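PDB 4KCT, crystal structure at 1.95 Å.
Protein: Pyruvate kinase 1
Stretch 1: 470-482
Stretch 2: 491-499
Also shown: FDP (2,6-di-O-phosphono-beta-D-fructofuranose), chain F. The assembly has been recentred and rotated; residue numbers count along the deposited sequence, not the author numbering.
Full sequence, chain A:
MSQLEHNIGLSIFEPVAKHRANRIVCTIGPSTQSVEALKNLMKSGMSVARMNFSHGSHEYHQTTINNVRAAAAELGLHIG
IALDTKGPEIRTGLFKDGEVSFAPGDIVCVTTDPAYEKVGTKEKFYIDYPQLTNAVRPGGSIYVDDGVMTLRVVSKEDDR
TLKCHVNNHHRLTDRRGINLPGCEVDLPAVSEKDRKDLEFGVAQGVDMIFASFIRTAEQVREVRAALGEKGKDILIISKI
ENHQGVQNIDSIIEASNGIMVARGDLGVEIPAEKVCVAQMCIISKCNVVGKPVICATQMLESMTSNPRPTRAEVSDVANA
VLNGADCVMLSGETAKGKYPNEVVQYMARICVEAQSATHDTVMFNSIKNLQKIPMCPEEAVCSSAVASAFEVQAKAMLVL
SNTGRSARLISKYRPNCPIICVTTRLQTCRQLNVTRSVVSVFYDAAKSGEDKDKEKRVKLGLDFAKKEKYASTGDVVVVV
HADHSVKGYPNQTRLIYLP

Stretch 1 470-482: YASTGDVVVVVHA
Stretch 2 491-499: NQTRLIYLP

The two stretches form an antiparallel pair of strands, 476-481 and 492-497, whose axes approach to 4.6 Å with 150° between their N-to-C directions. Backbone angles are extended (phi -80° to -140°, psi 123° to 146° for most strand residues), with His-481 outside these ranges, and the contact buries 977 Å², both sides summed. Hydrogen-bonded pairs (Val-477 with Ile-496, Val-479 with Arg-494, His-481 with Gln-492) alternate with non-hydrogen-bonded pairs, whose CA atoms lie closer together. Val-476 to Val-480 all have chi1 t.

Asn-491 precedes the strand at phi/psi -116/12. With chi1 at 73° (p), its OD1 lies 3.4 Å from Ala-482 CA. Ala-482 N meanwhile donates to O3 of the bound FDP at 3.0 Å.

Gln-492 faces His-481 across the end of the ladder. His-481 N to Gln-492 O is 3.2 Å, whereas the return bond from Gln-492 N to His-481 O, 3.1 Å at 127°, is weak; the ladder loosens where His-481 takes phi/psi -166/-163. The Gln-492 side chain runs t, t, with chi3 106°, and brings OE1 to 3.3 Å from His-481 CE1.

Thr-493 pairs with Val-480 on the face shared with Val-478, Leu-495, Val-476 and Tyr-497. Its chi1 of -41° (m) leaves CG2 3.3 Å from Val-478 CG1 and 3.8 Å from Val-480 CG2, so the methyl packs against valines. Thr-493 CA also makes a CA-H...O contact of 3.3 Å to Val-479 O.

Arg-494 combines regular pairing with a polar side-chain link. Val-479 N to Arg-494 O is 2.8 Å and Arg-494 N to Val-479 O is 2.9 Å. Its rotamer (m, t, m, chi4 160°) carries NH2 to His-481 NE2, a 2.9 Å hydrogen bond at the ring edge. In the imidazole (chi1 51°, p; chi2 77°), His-481 ND1 donates to Ala-482 O at 2.7 Å, and NE2 accepts from Arg-494 NH2. A water accepts from Arg-494 NE (3.2 Å) and donates to Val-479 O (2.9 Å) and Gln-492 OE1 (3.1 Å), satisfying polar groups among buried residues.

Leu-495 (chi1 -56°, m; chi2 -149°), buried and apolar, suits a valine-lined face: its CD2 lies 3.7 Å from Val-478 CG2, its CB 3.9 Å from Val-476 CG1. Ile-496, m and t, lies on the face of Val-477, Val-479, His-481, Gln-492 and Arg-494, where its apolar CD1 packs 3.5 Å from Val-479 CG2. Its backbone bonds are nearly straight: Val-477 N to Ile-496 O, 2.8 Å at 167°, and Ile-496 N to Val-477 O, 3.0 Å at 175°.

Tyr-497 (chi1 -72°, chi2 94°) brings CE2 to 3.3 Å from Val-476 CG2, with Gly-474 O at its ring edge, 3.4 Å from CD2.

Leu-498 (chi1 -79°, m; chi2 174°, t) continues the hydrogen bonding beyond the strand: its N donates to Asp-475 O at 2.9 Å, and its O accepts from Gly-474 N at 2.8 Å. Gly-474 suits the type II turn from Ser-472 to Asp-475 because its phi/psi of 89/-10 would jam a CB against the preceding carbonyl. Leu-498 is buried, with the largest area covered by the other stretch (106 Å²); its apolar side chain points toward stretch 1, CD1 3.4 Å from Ala-471 CB and CG 4.1 Å from Val-477 CG2. At Pro-499, the terminal carboxylate O accepts from Thr-473 OG1 at 2.9 Å.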

# COMPACT_ATOMS: atom_id res chain seq x y z
N TYR A 470 5.47 18.12 29.98
CA TYR A 470 5.07 17.54 28.69
C TYR A 470 5.38 18.48 27.53
O TYR A 470 5.73 18.04 26.43
CB TYR A 470 3.58 17.18 28.70
CG TYR A 470 3.23 16.12 29.73
CD1 TYR A 470 3.91 14.91 29.75
CD2 TYR A 470 2.31 16.37 30.74
CE1 TYR A 470 3.58 13.92 30.67
CE2 TYR A 470 2.07 15.43 31.74
CZ TYR A 470 2.68 14.19 31.67
OH TYR A 470 2.41 13.24 32.62
N ALA A 471 5.31 19.77 27.79
CA ALA A 471 5.51 20.76 26.76
C ALA A 471 5.90 22.08 27.41
O ALA A 471 5.59 22.32 28.57
CB ALA A 471 4.23 20.91 25.94
N SER A 472 6.58 22.94 26.68
CA SER A 472 6.84 24.26 27.18
C SER A 472 6.41 25.37 26.25
O SER A 472 5.93 25.13 25.14
CB SER A 472 8.29 24.43 27.60
OG SER A 472 9.14 23.59 26.87
N THR A 473 6.60 26.59 26.71
CA THR A 473 6.26 27.77 25.97
C THR A 473 6.71 27.63 24.53
O THR A 473 7.81 27.16 24.27
CB THR A 473 6.93 29.00 26.63
OG1 THR A 473 6.37 29.16 27.94
CG2 THR A 473 6.67 30.27 25.82
N GLY A 474 5.82 27.94 23.60
CA GLY A 474 6.15 27.87 22.17
C GLY A 474 5.89 26.52 21.52
O GLY A 474 5.98 26.39 20.33
N ASP A 475 5.61 25.49 22.31
CA ASP A 475 5.23 24.18 21.73
C ASP A 475 3.77 24.21 21.27
O ASP A 475 2.90 24.78 21.97
CB ASP A 475 5.44 23.03 22.73
CG ASP A 475 6.95 22.72 22.98
OD1 ASP A 475 7.79 23.02 22.11
OD2 ASP A 475 7.29 22.24 24.08
N VAL A 476 3.47 23.44 20.23
CA VAL A 476 2.09 23.24 19.79
C VAL A 476 1.40 22.14 20.62
O VAL A 476 1.96 21.09 20.83
CB VAL A 476 2.00 22.87 18.30
CG1 VAL A 476 0.54 22.95 17.82
CG2 VAL A 476 2.86 23.78 17.48
N VAL A 477 0.16 22.39 21.03
CA VAL A 477 -0.67 21.37 21.67
C VAL A 477 -1.98 21.27 20.89
O VAL A 477 -2.49 22.29 20.41
CB VAL A 477 -0.99 21.75 23.12
CG1 VAL A 477 -2.02 20.79 23.71
CG2 VAL A 477 0.28 21.71 23.95
N VAL A 478 -2.47 20.06 20.67
CA VAL A 478 -3.74 19.87 19.96
C VAL A 478 -4.85 19.77 21.00
O VAL A 478 -4.78 18.92 21.90
CB VAL A 478 -3.74 18.62 19.06
CG1 VAL A 478 -5.10 18.49 18.33
CG2 VAL A 478 -2.58 18.70 18.05
N VAL A 479 -5.86 20.63 20.89
CA VAL A 479 -6.85 20.81 21.97
C VAL A 479 -8.23 20.46 21.42
O VAL A 479 -8.69 21.06 20.45
CB VAL A 479 -6.88 22.25 22.47
CG1 VAL A 479 -7.92 22.44 23.58
CG2 VAL A 479 -5.48 22.68 22.93
N VAL A 480 -8.91 19.54 22.09
CA VAL A 480 -10.16 19.00 21.60
C VAL A 480 -11.25 19.22 22.66
O VAL A 480 -11.09 18.80 23.82
CB VAL A 480 -10.03 17.48 21.33
CG1 VAL A 480 -11.40 16.87 20.96
CG2 VAL A 480 -8.98 17.22 20.23
N HIS A 481 -12.34 19.86 22.27
CA HIS A 481 -13.55 19.96 23.11
C HIS A 481 -14.69 20.44 22.25
O HIS A 481 -14.58 20.39 21.02
CB HIS A 481 -13.34 20.88 24.33
CG HIS A 481 -12.78 22.25 23.98
ND1 HIS A 481 -13.55 23.25 23.45
CD2 HIS A 481 -11.52 22.81 24.21
CE1 HIS A 481 -12.78 24.37 23.30
NE2 HIS A 481 -11.56 24.11 23.79
N ALA A 482 -15.79 20.92 22.84
CA ALA A 482 -16.90 21.44 22.00
C ALA A 482 -16.77 22.95 21.79
O ALA A 482 -16.02 23.62 22.52
CB ALA A 482 -18.25 21.09 22.58
N ASN A 491 -16.86 18.72 19.21
CA ASN A 491 -16.99 18.91 17.75
C ASN A 491 -15.88 19.79 17.19
O ASN A 491 -15.97 20.24 16.05
CB ASN A 491 -18.36 19.51 17.39
CG ASN A 491 -18.48 20.98 17.76
OD1 ASN A 491 -18.04 21.40 18.84
ND2 ASN A 491 -18.99 21.80 16.82
N GLN A 492 -14.85 20.06 17.99
CA GLN A 492 -13.88 21.11 17.64
C GLN A 492 -12.46 20.61 17.99
O GLN A 492 -12.26 20.03 19.05
CB GLN A 492 -14.19 22.38 18.46
CG GLN A 492 -13.18 23.50 18.25
CD GLN A 492 -13.52 24.74 19.05
OE1 GLN A 492 -12.87 25.05 20.07
NE2 GLN A 492 -14.53 25.45 18.61
N THR A 493 -11.49 20.89 17.12
CA THR A 493 -10.06 20.72 17.45
C THR A 493 -9.35 22.02 17.11
O THR A 493 -9.63 22.62 16.05
CB THR A 493 -9.39 19.68 16.51
OG1 THR A 493 -10.25 18.56 16.29
CG2 THR A 493 -8.05 19.20 17.09
N ARG A 494 -8.36 22.38 17.92
CA ARG A 494 -7.58 23.64 17.71
C ARG A 494 -6.11 23.28 17.90
O ARG A 494 -5.79 22.50 18.79
CB ARG A 494 -7.90 24.66 18.80
CG ARG A 494 -9.30 25.22 18.78
CD ARG A 494 -9.41 26.34 19.78
NE ARG A 494 -9.57 25.88 21.15
CZ ARG A 494 -9.29 26.65 22.20
NH1 ARG A 494 -8.82 27.88 22.01
NH2 ARG A 494 -9.58 26.24 23.42
N LEU A 495 -5.22 23.93 17.16
CA LEU A 495 -3.80 23.89 17.48
C LEU A 495 -3.45 25.17 18.20
O LEU A 495 -3.67 26.24 17.67
CB LEU A 495 -2.95 23.81 16.21
CG LEU A 495 -3.20 22.66 15.24
CD1 LEU A 495 -1.93 22.24 14.49
CD2 LEU A 495 -3.85 21.49 15.91
N ILE A 496 -2.91 25.04 19.41
CA ILE A 496 -2.60 26.19 20.24
C ILE A 496 -1.11 26.15 20.60
O ILE A 496 -0.58 25.08 20.90
CB ILE A 496 -3.44 26.15 21.53
CG1 ILE A 496 -4.90 26.39 21.17
CG2 ILE A 496 -2.97 27.22 22.53
CD1 ILE A 496 -5.84 26.13 22.33
N TYR A 497 -0.43 27.28 20.49
CA TYR A 497 0.93 27.40 21.02
C TYR A 497 0.88 27.73 22.51
O TYR A 497 0.23 28.69 22.92
CB TYR A 497 1.70 28.51 20.30
CG TYR A 497 2.08 28.17 18.92
CD1 TYR A 497 1.27 28.55 17.85
CD2 TYR A 497 3.22 27.43 18.66
CE1 TYR A 497 1.61 28.22 16.55
CE2 TYR A 497 3.54 27.05 17.38
CZ TYR A 497 2.75 27.45 16.33
OH TYR A 497 3.13 27.14 15.05
N LEU A 498 1.68 27.03 23.30
CA LEU A 498 1.76 27.34 24.72
C LEU A 498 2.35 28.69 24.93
O LEU A 498 3.37 29.03 24.33
CB LEU A 498 2.61 26.32 25.45
CG LEU A 498 1.90 25.02 25.74
CD1 LEU A 498 2.92 24.07 26.32
CD2 LEU A 498 0.76 25.25 26.70
N PRO A 499 1.66 29.52 25.72
CA PRO A 499 2.13 30.87 26.05
C PRO A 499 3.30 30.83 27.04
O PRO A 499 3.54 29.81 27.73
CB PRO A 499 0.90 31.53 26.68
CG PRO A 499 0.09 30.40 27.23
CD PRO A 499 0.38 29.19 26.38
OXT PRO A 499 4.06 31.79 27.13
P1 FDP F . -18.59 20.26 28.38
O1P FDP F . -17.70 21.36 27.84
O2P FDP F . -18.16 19.80 29.75
O3P FDP F . -20.08 20.51 28.22
O1 FDP F . -20.85 19.06 26.11
C1 FDP F . -19.65 19.53 25.49
C2 FDP F . -18.47 18.73 26.04
O2 FDP F . -18.28 18.94 27.47
C3 FDP F . -17.17 19.02 25.30
O3 FDP F . -16.61 20.28 25.67
C4 FDP F . -16.31 17.87 25.79
O4 FDP F . -15.13 17.66 25.00
C5 FDP F . -17.29 16.71 25.68
O5 FDP F . -18.63 17.32 25.81
C6 FDP F . -17.05 15.69 26.78
O6 FDP F . -17.78 14.50 26.45
P2 FDP F . -17.45 13.13 27.24
O4P FDP F . -16.02 12.77 26.83
O5P FDP F . -17.60 13.51 28.68
O6P FDP F . -18.48 12.15 26.72
O HOH W 1 -10.80 22.94 20.98